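Putative oxidoreductase (Klebsiella pneumoniae subsp. pneumoniae MGH 78578, PDB 3E82) is probably an NAD(P)-dependent oxidoreductase of the Gfo/Idh/MocA family, although its substrate and the reaction it carries out are not established. Local coordinates at residues V38-D42 with E43-K47; T54-S58 with P59-V63; L134-R137 with Q138-Q142; L219-A223 with H224-L228. All blocks are in the same frame, centred on the assembly; numbering follows the deposited sequence.

Contact 1: residues V38-D42 with E43-K47; sequences VASRD and EEKVK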
loop_
_atom_site.group_PDB
_atom_site.type_symbol
_atom_site.label_atom_id
_atom_site.label_comp_id
_atom_site.label_asym_id
_atom_site.label_seq_id
_atom_site.Cartn_x
_atom_site.Cartn_y
_atom_site.Cartn_z
ATOM N N VAL B 38 -3.091 -34.323 27.416
ATOM C CA VAL B 38 -3.429 -32.909 27.375
ATOM C C VAL B 38 -3.067 -32.345 28.751
ATOM O O VAL B 38 -3.547 -32.842 29.775
ATOM C CB VAL B 38 -4.942 -32.678 27.098
ATOM C CG1 VAL B 38 -5.296 -31.208 27.302
ATOM C CG2 VAL B 38 -5.283 -33.088 25.671
ATOM N N ALA B 39 -2.187 -31.347 28.783
ATOM C CA ALA B 39 -1.814 -30.738 30.056
ATOM C C ALA B 39 -2.733 -29.539 30.264
ATOM O O ALA B 39 -2.744 -28.599 29.457
ATOM C CB ALA B 39 -0.356 -30.301 30.050
ATOM N N SER B 40 -3.522 -29.602 31.333
ATOM C CA SER B 40 -4.465 -28.550 31.671
ATOM C C SER B 40 -4.903 -28.722 33.120
ATOM O O SER B 40 -5.033 -29.849 33.607
ATOM C CB SER B 40 -5.688 -28.621 30.754
ATOM O OG SER B 40 -6.705 -27.719 31.174
ATOM N N ARG B 41 -5.128 -27.600 33.797
ATOM C CA ARG B 41 -5.551 -27.590 35.195
ATOM C C ARG B 41 -7.042 -27.874 35.325
ATOM O O ARG B 41 -7.547 -28.042 36.438
ATOM C CB ARG B 41 -5.255 -26.228 35.833
ATOM C CG ARG B 41 -3.794 -25.844 35.882
ATOM C CD ARG B 41 -3.004 -26.795 36.755
ATOM N NE ARG B 41 -1.575 -26.475 36.763
ATOM C CZ ARG B 41 -0.672 -27.115 37.504
ATOM N NH1 ARG B 41 -1.049 -28.110 38.302
ATOM N NH2 ARG B 41 0.608 -26.769 37.437
ATOM N N ASP B 42 -7.743 -27.919 34.192
ATOM C CA ASP B 42 -9.183 -28.166 34.190
ATOM C C ASP B 42 -9.543 -29.460 33.460
ATOM O O ASP B 42 -9.895 -29.431 32.280
ATOM C CB ASP B 42 -9.910 -26.999 33.523
ATOM C CG ASP B 42 -11.413 -27.079 33.690
ATOM O OD1 ASP B 42 -11.914 -28.163 34.048
ATOM O OD2 ASP B 42 -12.097 -26.061 33.454
ATOM N N GLU B 43 -9.472 -30.584 34.166
ATOM C CA GLU B 43 -9.778 -31.875 33.566
ATOM C C GLU B 43 -11.147 -31.909 32.894
ATOM O O GLU B 43 -11.254 -32.264 31.721
ATOM C CB GLU B 43 -9.695 -32.993 34.608
ATOM C CG GLU B 43 -10.061 -34.353 34.036
ATOM C CD GLU B 43 -9.901 -35.488 35.029
ATOM O OE1 GLU B 43 -10.573 -35.457 36.084
ATOM O OE2 GLU B 43 -9.106 -36.415 34.748
ATOM N N GLU B 44 -12.184 -31.539 33.635
ATOM C CA GLU B 44 -13.541 -31.540 33.099
ATOM C C GLU B 44 -13.681 -30.819 31.765
ATOM O O GLU B 44 -14.342 -31.321 30.852
ATOM C CB GLU B 44 -14.512 -30.931 34.112
ATOM C CG GLU B 44 -14.872 -31.868 35.258
ATOM C CD GLU B 44 -15.667 -31.172 36.351
ATOM O OE1 GLU B 44 -15.072 -30.369 37.104
ATOM O OE2 GLU B 44 -16.887 -31.419 36.453
ATOM N N LYS B 45 -13.073 -29.642 31.646
ATOM C CA LYS B 45 -13.154 -28.892 30.395
ATOM C C LYS B 45 -12.592 -29.727 29.243
ATOM O O LYS B 45 -13.162 -29.771 28.150
ATOM C CB LYS B 45 -12.371 -27.582 30.503
ATOM C CG LYS B 45 -12.364 -26.769 29.218
ATOM C CD LYS B 45 -11.578 -25.470 29.365
ATOM C CE LYS B 45 -10.104 -25.736 29.656
ATOM N NZ LYS B 45 -9.315 -24.477 29.801
ATOM N N VAL B 46 -11.466 -30.385 29.498
ATOM C CA VAL B 46 -10.827 -31.217 28.490
ATOM C C VAL B 46 -11.694 -32.432 28.189
ATOM O O VAL B 46 -12.080 -32.665 27.040
ATOM C CB VAL B 46 -9.446 -31.703 28.961
ATOM C CG1 VAL B 46 -8.780 -32.526 27.861
ATOM C CG2 VAL B 46 -8.582 -30.512 29.337
ATOM N N LYS B 47 -12.009 -33.197 29.230
ATOM C CA LYS B 47 -12.827 -34.392 29.082
ATOM C C LYS B 47 -14.150 -34.132 28.358
ATOM O O LYS B 47 -14.655 -35.011 27.664
ATOM C CB LYS B 47 -13.099 -35.019 30.455
ATOM C CG LYS B 47 -11.861 -35.573 31.160
ATOM C CD LYS B 47 -11.384 -36.863 30.525
ATOM C CE LYS B 47 -10.278 -37.524 31.342
ATOM N NZ LYS B 47 -9.872 -38.846 30.757
HETATM O O HOH W 1 -11.956 -29.805 35.964
#

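Contact 2: residues T54-S58 with P59-V63; sequences TVIAS and PEAAV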
loop_
_atom_site.group_PDB
_atom_site.type_symbol
_atom_site.label_atom_id
_atom_site.label_comp_id
_atom_site.label_asym_id
_atom_site.label_seq_id
_atom_site.Cartn_x
_atom_site.Cartn_y
_atom_site.Cartn_z
ATOM N N THR B 54 -5.848 -38.642 28.256
ATOM C CA THR B 54 -5.308 -38.569 29.615
ATOM C C THR B 54 -4.887 -37.130 29.939
ATOM O O THR B 54 -4.054 -36.550 29.242
ATOM C CB THR B 54 -4.077 -39.480 29.786
ATOM O OG1 THR B 54 -4.429 -40.827 29.455
ATOM C CG2 THR B 54 -3.574 -39.434 31.220
ATOM N N VAL B 55 -5.458 -36.554 30.994
ATOM C CA VAL B 55 -5.118 -35.182 31.361
ATOM C C VAL B 55 -4.085 -35.119 32.474
ATOM O O VAL B 55 -4.255 -35.737 33.525
ATOM C CB VAL B 55 -6.354 -34.395 31.827
ATOM C CG1 VAL B 55 -5.954 -32.959 32.152
ATOM C CG2 VAL B 55 -7.428 -34.422 30.761
ATOM N N ILE B 56 -3.009 -34.372 32.243
ATOM C CA ILE B 56 -1.969 -34.206 33.248
ATOM C C ILE B 56 -1.976 -32.746 33.683
ATOM O O ILE B 56 -1.826 -31.841 32.860
ATOM C CB ILE B 56 -0.578 -34.565 32.701
ATOM C CG1 ILE B 56 -0.539 -36.042 32.304
ATOM C CG2 ILE B 56 0.484 -34.271 33.750
ATOM C CD1 ILE B 56 0.818 -36.489 31.783
ATOM N N ALA B 57 -2.148 -32.524 34.982
ATOM C CA ALA B 57 -2.206 -31.177 35.533
ATOM C C ALA B 57 -1.029 -30.275 35.181
ATOM O O ALA B 57 -1.228 -29.188 34.640
ATOM C CB ALA B 57 -2.376 -31.247 37.051
ATOM N N SER B 58 0.196 -30.704 35.474
ATOM C CA SER B 58 1.353 -29.858 35.186
ATOM C C SER B 58 2.004 -30.067 33.821
ATOM O O SER B 58 2.204 -31.202 33.373
ATOM C CB SER B 58 2.426 -30.026 36.263
ATOM O OG SER B 58 3.087 -31.265 36.119
ATOM N N PRO B 59 2.365 -28.956 33.154
ATOM C CA PRO B 59 3.006 -28.954 31.835
ATOM C C PRO B 59 4.317 -29.737 31.861
ATOM O O PRO B 59 4.597 -30.528 30.964
ATOM C CB PRO B 59 3.238 -27.469 31.565
ATOM C CG PRO B 59 2.143 -26.805 32.335
ATOM C CD PRO B 59 2.138 -27.579 33.625
ATOM N N GLU B 60 5.109 -29.505 32.905
ATOM C CA GLU B 60 6.400 -30.166 33.070
ATOM C C GLU B 60 6.265 -31.687 33.053
ATOM O O GLU B 60 7.020 -32.378 32.371
ATOM C CB GLU B 60 7.052 -29.729 34.385
ATOM C CG GLU B 60 7.275 -28.222 34.542
ATOM C CD GLU B 60 5.976 -27.419 34.517
ATOM O OE1 GLU B 60 4.967 -27.882 35.095
ATOM O OE2 GLU B 60 5.965 -26.317 33.927
ATOM N N ALA B 61 5.306 -32.211 33.807
ATOM C CA ALA B 61 5.089 -33.652 33.859
ATOM C C ALA B 61 4.636 -34.196 32.503
ATOM O O ALA B 61 5.063 -35.276 32.080
ATOM C CB ALA B 61 4.055 -33.987 34.924
ATOM N N ALA B 62 3.763 -33.451 31.827
ATOM C CA ALA B 62 3.259 -33.869 30.521
ATOM C C ALA B 62 4.399 -33.936 29.511
ATOM O O ALA B 62 4.574 -34.933 28.811
ATOM C CB ALA B 62 2.197 -32.896 30.036
ATOM N N VAL B 63 5.177 -32.863 29.447
ATOM C CA VAL B 63 6.298 -32.791 28.526
ATOM C C VAL B 63 7.328 -33.902 28.753
ATOM O O VAL B 63 7.881 -34.441 27.799
ATOM C CB VAL B 63 6.997 -31.419 28.636
ATOM C CG1 VAL B 63 8.324 -31.455 27.928
ATOM C CG2 VAL B 63 6.109 -30.330 28.032
#

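Contact 3: residues L134-R137 with Q138-Q142; sequences LGIR and QVIEQ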
loop_
_atom_site.group_PDB
_atom_site.type_symbol
_atom_site.label_atom_id
_atom_site.label_comp_id
_atom_site.label_asym_id
_atom_site.label_seq_id
_atom_site.Cartn_x
_atom_site.Cartn_y
_atom_site.Cartn_z
ATOM N N LEU B 134 -2.509 -20.420 -1.545
ATOM C CA LEU B 134 -2.236 -21.462 -2.532
ATOM C C LEU B 134 -2.670 -21.008 -3.921
ATOM O O LEU B 134 -1.973 -21.260 -4.904
ATOM C CB LEU B 134 -2.958 -22.765 -2.171
ATOM C CG LEU B 134 -2.370 -23.532 -0.982
ATOM C CD1 LEU B 134 -3.205 -24.789 -0.717
ATOM C CD2 LEU B 134 -0.922 -23.898 -1.280
ATOM N N GLY B 135 -3.821 -20.345 -3.992
ATOM C CA GLY B 135 -4.315 -19.854 -5.266
ATOM C C GLY B 135 -3.362 -18.841 -5.883
ATOM O O GLY B 135 -2.976 -18.970 -7.041
ATOM N N ILE B 136 -2.981 -17.833 -5.103
ATOM C CA ILE B 136 -2.057 -16.800 -5.567
ATOM C C ILE B 136 -0.727 -17.404 -5.989
ATOM O O ILE B 136 -0.159 -17.029 -7.019
ATOM C CB ILE B 136 -1.788 -15.751 -4.460
ATOM C CG1 ILE B 136 -3.036 -14.889 -4.249
ATOM C CG2 ILE B 136 -0.572 -14.906 -4.816
ATOM C CD1 ILE B 136 -3.580 -14.253 -5.520
ATOM N N ARG B 137 -0.225 -18.339 -5.188
ATOM C CA ARG B 137 1.043 -18.986 -5.498
ATOM C C ARG B 137 0.930 -19.703 -6.839
ATOM O O ARG B 137 1.847 -19.669 -7.653
ATOM C CB ARG B 137 1.412 -19.997 -4.408
ATOM C CG ARG B 137 2.807 -20.603 -4.573
ATOM C CD ARG B 137 3.060 -21.711 -3.548
ATOM N NE ARG B 137 4.374 -22.333 -3.720
ATOM C CZ ARG B 137 5.490 -21.930 -3.114
ATOM N NH1 ARG B 137 5.466 -20.900 -2.277
ATOM N NH2 ARG B 137 6.640 -22.551 -3.358
ATOM N N GLN B 138 -0.212 -20.350 -7.050
ATOM C CA GLN B 138 -0.465 -21.089 -8.278
ATOM C C GLN B 138 -0.417 -20.183 -9.503
ATOM O O GLN B 138 0.215 -20.513 -10.497
ATOM C CB GLN B 138 -1.829 -21.776 -8.194
ATOM C CG GLN B 138 -2.244 -22.486 -9.467
ATOM C CD GLN B 138 -3.658 -23.045 -9.386
ATOM O OE1 GLN B 138 -4.628 -22.306 -9.154
ATOM N NE2 GLN B 138 -3.786 -24.351 -9.578
ATOM N N VAL B 139 -1.089 -19.040 -9.432
ATOM C CA VAL B 139 -1.094 -18.115 -10.564
ATOM C C VAL B 139 0.316 -17.596 -10.851
ATOM O O VAL B 139 0.736 -17.540 -12.007
ATOM C CB VAL B 139 -2.043 -16.922 -10.316
ATOM C CG1 VAL B 139 -1.970 -15.949 -11.491
ATOM C CG2 VAL B 139 -3.478 -17.432 -10.135
ATOM N N ILE B 140 1.049 -17.230 -9.804
ATOM C CA ILE B 140 2.413 -16.738 -9.979
ATOM C C ILE B 140 3.308 -17.793 -10.635
ATOM O O ILE B 140 4.001 -17.512 -11.618
ATOM C CB ILE B 140 3.062 -16.347 -8.627
ATOM C CG1 ILE B 140 2.307 -15.164 -8.006
ATOM C CG2 ILE B 140 4.548 -16.013 -8.840
ATOM C CD1 ILE B 140 2.793 -14.768 -6.612
ATOM N N GLU B 141 3.298 -19.000 -10.078
ATOM C CA GLU B 141 4.119 -20.094 -10.593
ATOM C C GLU B 141 3.743 -20.538 -12.005
ATOM O O GLU B 141 4.587 -21.046 -12.745
ATOM C CB GLU B 141 4.062 -21.280 -9.632
ATOM C CG GLU B 141 5.033 -21.134 -8.466
ATOM C CD GLU B 141 4.817 -22.168 -7.377
ATOM O OE1 GLU B 141 4.380 -23.298 -7.694
ATOM O OE2 GLU B 141 5.097 -21.847 -6.200
ATOM N N GLN B 142 2.476 -20.343 -12.361
ATOM C CA GLN B 142 1.958 -20.675 -13.686
ATOM C C GLN B 142 2.644 -19.798 -14.733
ATOM O O GLN B 142 2.696 -20.145 -15.916
ATOM C CB GLN B 142 0.457 -20.386 -13.752
ATOM C CG GLN B 142 -0.477 -21.552 -13.522
ATOM C CD GLN B 142 -1.896 -21.078 -13.212
ATOM O OE1 GLN B 142 -2.283 -19.946 -13.544
ATOM N NE2 GLN B 142 -2.680 -21.945 -12.580
#

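Contact 4: residues L219-A223 with H224-L228; sequences LNYPA and HKVIL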
loop_
_atom_site.group_PDB
_atom_site.type_symbol
_atom_site.label_atom_id
_atom_site.label_comp_id
_atom_site.label_asym_id
_atom_site.label_seq_id
_atom_site.Cartn_x
_atom_site.Cartn_y
_atom_site.Cartn_z
ATOM N N LEU B 219 8.549 -4.748 2.101
ATOM C CA LEU B 219 9.741 -5.575 1.996
ATOM C C LEU B 219 10.373 -5.293 0.629
ATOM O O LEU B 219 9.755 -5.549 -0.407
ATOM C CB LEU B 219 9.374 -7.060 2.119
ATOM C CG LEU B 219 9.349 -7.645 3.542
ATOM C CD1 LEU B 219 8.493 -6.807 4.458
ATOM C CD2 LEU B 219 8.841 -9.075 3.487
ATOM N N ASN B 220 11.595 -4.756 0.631
ATOM C CA ASN B 220 12.294 -4.434 -0.618
ATOM C C ASN B 220 13.169 -5.572 -1.147
ATOM O O ASN B 220 14.063 -6.066 -0.449
ATOM C CB ASN B 220 13.176 -3.184 -0.448
ATOM C CG ASN B 220 12.379 -1.943 -0.072
ATOM O OD1 ASN B 220 11.465 -1.520 -0.795
ATOM N ND2 ASN B 220 12.725 -1.348 1.067
ATOM N N TYR B 221 12.891 -5.986 -2.381
ATOM C CA TYR B 221 13.658 -7.028 -3.062
ATOM C C TYR B 221 14.374 -6.332 -4.225
ATOM O O TYR B 221 13.981 -5.244 -4.636
ATOM C CB TYR B 221 12.726 -8.129 -3.586
ATOM C CG TYR B 221 12.180 -9.026 -2.500
ATOM C CD1 TYR B 221 12.849 -10.204 -2.135
ATOM C CD2 TYR B 221 11.016 -8.687 -1.809
ATOM C CE1 TYR B 221 12.366 -11.025 -1.103
ATOM C CE2 TYR B 221 10.524 -9.497 -0.775
ATOM C CZ TYR B 221 11.208 -10.665 -0.430
ATOM O OH TYR B 221 10.726 -11.469 0.576
ATOM N N PRO B 222 15.429 -6.953 -4.776
ATOM C CA PRO B 222 16.154 -6.321 -5.885
ATOM C C PRO B 222 15.309 -5.925 -7.091
ATOM O O PRO B 222 15.521 -4.864 -7.672
ATOM C CB PRO B 222 17.213 -7.363 -6.245
ATOM C CG PRO B 222 17.473 -8.044 -4.929
ATOM C CD PRO B 222 16.060 -8.229 -4.401
ATOM N N ALA B 223 14.352 -6.766 -7.467
ATOM C CA ALA B 223 13.539 -6.468 -8.638
ATOM C C ALA B 223 12.033 -6.386 -8.409
ATOM O O ALA B 223 11.263 -6.440 -9.363
ATOM C CB ALA B 223 13.839 -7.487 -9.756
ATOM N N HIS B 224 11.602 -6.288 -7.158
ATOM C CA HIS B 224 10.176 -6.152 -6.907
ATOM C C HIS B 224 9.878 -5.708 -5.488
ATOM O O HIS B 224 10.769 -5.689 -4.629
ATOM C CB HIS B 224 9.423 -7.446 -7.249
ATOM C CG HIS B 224 9.532 -8.522 -6.213
ATOM N ND1 HIS B 224 10.650 -9.315 -6.074
ATOM C CD2 HIS B 224 8.638 -8.967 -5.299
ATOM C CE1 HIS B 224 10.439 -10.207 -5.122
ATOM N NE2 HIS B 224 9.226 -10.017 -4.634
ATOM N N LYS B 225 8.622 -5.348 -5.251
ATOM C CA LYS B 225 8.191 -4.862 -3.947
ATOM C C LYS B 225 7.108 -5.728 -3.321
ATOM O O LYS B 225 6.252 -6.288 -4.013
ATOM C CB LYS B 225 7.656 -3.427 -4.078
ATOM C CG LYS B 225 8.640 -2.423 -4.679
ATOM C CD LYS B 225 9.822 -2.161 -3.742
ATOM C CE LYS B 225 10.776 -1.121 -4.336
ATOM N NZ LYS B 225 11.933 -0.813 -3.454
ATOM N N VAL B 226 7.153 -5.820 -1.997
ATOM C CA VAL B 226 6.174 -6.579 -1.238
ATOM C C VAL B 226 5.576 -5.646 -0.194
ATOM O O VAL B 226 6.295 -5.002 0.575
ATOM C CB VAL B 226 6.822 -7.797 -0.535
ATOM C CG1 VAL B 226 5.892 -8.330 0.565
ATOM C CG2 VAL B 226 7.094 -8.902 -1.566
ATOM N N ILE B 227 4.252 -5.555 -0.193
ATOM C CA ILE B 227 3.547 -4.712 0.755
ATOM C C ILE B 227 2.638 -5.575 1.624
ATOM O O ILE B 227 1.789 -6.312 1.112
ATOM C CB ILE B 227 2.687 -3.652 0.036
ATOM C CG1 ILE B 227 3.591 -2.661 -0.701
ATOM C CG2 ILE B 227 1.824 -2.911 1.047
ATOM C CD1 ILE B 227 2.818 -1.603 -1.488
ATOM N N LEU B 228 2.835 -5.486 2.937
ATOM C CA LEU B 228 2.038 -6.239 3.900
ATOM C C LEU B 228 1.270 -5.188 4.680
ATOM O O LEU B 228 1.868 -4.255 5.220
ATOM C CB LEU B 228 2.955 -7.039 4.827
ATOM C CG LEU B 228 3.999 -7.937 4.150
ATOM C CD1 LEU B 228 4.756 -8.723 5.226
ATOM C CD2 LEU B 228 3.326 -8.903 3.169
HETATM O O HOH W 2 13.236 -9.258 -6.949
#

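Contact 1: residues V38-D42 with E43-K47
The chain leaves strand 33-39 at A39, turns through S40 and R41, and enters helix 43-49 with D42 as N-cap, the first turn being closed by a weak hydrogen bond from V46 N to D42 O (3.3 Å). The D42 carboxylate caps the helix: OD1 accepts from K45 N at 3.0 Å, an almost straight bond (165°) that reaches the oxygen from well above the carboxylate plane. With CG anti to the backbone N (chi1 -171°), the D42 side chain lies over the first helical turn and crosses that of K45 at about a right angle, OD2 resting 3.3 Å from K45 CB. A water bridges the same OD1 to E44 N, which donates to it at 2.9 Å. Ahead of the cap, S40 OG accepts from D42 N at 3.2 Å and makes an ST turn. Beneath this polar layer, V38 and V46 meet tip to tip, CG1 to CG1 at 3.8 Å, while V46 CG2 packs against S40 CB. The connection belongs to the beta-alpha-beta unit of strand 33-39, helix 43-49 and strand 54-56; V46 also packs on Y15 and V53, and strand 33-39 runs beside the outermost strand 54-56.

Contact 2: residues T54-S58 with P59-V63
I56 and A62 pack where strand 54-56 turns into helix 59-64, and this apolar side is the close-fitting part of the contact. The isoleucine side chain lies against the first helical turn: CG2 packs on A61, 3.8 Å from its CB, while the CG1 branch carries CD1 along A62, to the same distance from A62 CA. A62 continues this layer inward onto A39 and I13 of the neighbouring strands, and I56 also touches F37. P59 turns back to the interior as well, its side chain packing on I13 and on L83 of helix 80-89.

The other side is looser, polar and more open to solvent, with A57 and E60 exposed. A61 stands at the border, its CB against I56 and its N-H at the cap. Here S58 is the N-cap. Its OG, held between the backbone N and the carbonyl carbon (chi1 74°), accepts from A61 N in a weak bond of 3.3 Å bent to 151°. The backbone closes the turn more firmly, A62 N donating to S58 O at 3.1 Å. E60 folds back and brings OE1 to 3.5 Å from S58 CB, a contact with carbon that adds no second bond to the cap. P59 occupies the first helical position, where its lack of an N-H costs no helical hydrogen bond. A serine N-cap followed by proline is a common way to start a helix; here it begins the short helix after the edge strand of the predicted NAD-binding Rossmann domain.

Contact 3: residues L134-R137 with Q138-Q142
E141 OE2 approaches R137 NE to 2.6 Å, a short salt bridge spanning one turn of helix 131-142. The carboxylate oxygen comes over one face of the guanidinium, the two planes standing 86° apart, so the pair does not form a flat two-toothed bridge. R137 runs extended from CG to NE, and its guanidinium is turned about CD-NE (chi4 91°), presenting its face to OE2, which also lies 3.1 Å from R137 CG. At the far end of the group, NH1 makes a weak hydrogen bond to Y133 OH. The backbone beneath is regular helix: E141 N donates to R137 O at 2.9 Å, and I140 N to I136 O at 3.0 Å. On another side of the helix I136 CG2 meets I140 CD1 at 3.8 Å, and both residues pack on F151 of strand 148-156. V139 adds contacts to L280 and I282, while Q138 OE1 accepts a hydrogen bond from Q292. The helix thus sets an apolar face against the mixed sheet and keeps its ion pair on a more exposed flank. Because a carboxylate oxygen, OE2, lies over the guanidinium face, attraction between the charges probably matters more than directed hydrogen bonding.

Contact 4: residues L219-A223 with H224-L228
The Y221 and H224 rings run alongside each other in the same direction at the end of the hairpin, nearly parallel (12°) but displaced, with little overlap and centroids 4.5 Å apart. H224 CE1 sits 3.4 Å from Y221 CG, near the root of the tyrosine ring, and NE2 lies over the same ring face. The histidine is set there by chi1 of 78°, which holds its CG between the backbone N and the carbonyl carbon. A water at the imidazole edge, in the ring plane, lies 2.7 Å from H224 ND1 and accepts from A223 N, tying the ring to the turn. Farther out, V226 crosses the tyrosine at a slant, CG2 to CE2 3.6 Å, and Y221 OH reaches beyond the hairpin to a hydrogen bond with G193 O.

L219 and V226 share this face of the sheet, their CB atoms 3.8 Å apart. They form an antiparallel hydrogen-bonded pair, in which L219 N donates to V226 O at 2.7 Å; closer to the turn, Y221 N donates to H224 O at 3.1 Å. N220 and K225, a non-hydrogen-bonded pair, project from the opposite face. There the lysine bends at chi2 (-68°) and crosses the asparagine obliquely, its NZ donating to N220 OD1 at 2.8 Å from above the amide plane. N201 of the second subunit bonds to both N220 OD1 and K225 NZ, so the lysine charge is met by amide oxygens from two chains, and the N220-K225 pair is bound into the dimer interface.

Contacts 1 and 2 are neighbours in the predicted NAD-binding Rossmann domain, with centres about 10 Å apart. Strands 33-39 and 54-56 run side by side in its parallel sheet, where V38 N lies 3.0 Å from T54 O and V38 O lies 3.0 Å from I56 N, both probable hydrogen bonds. Both contacts lie near what appears to be a Rossmann-type glycine-rich loop after strand 8-13, consistent with a place beside a nucleotide site. Contacts 3 and 4 lie across the chain's centre, their centres 42 to 46 Å from those of the first two. Their centres are about 17 Å apart and their nearest atoms about 8 Å, without touching, yet I140 and V226 both pack on F151.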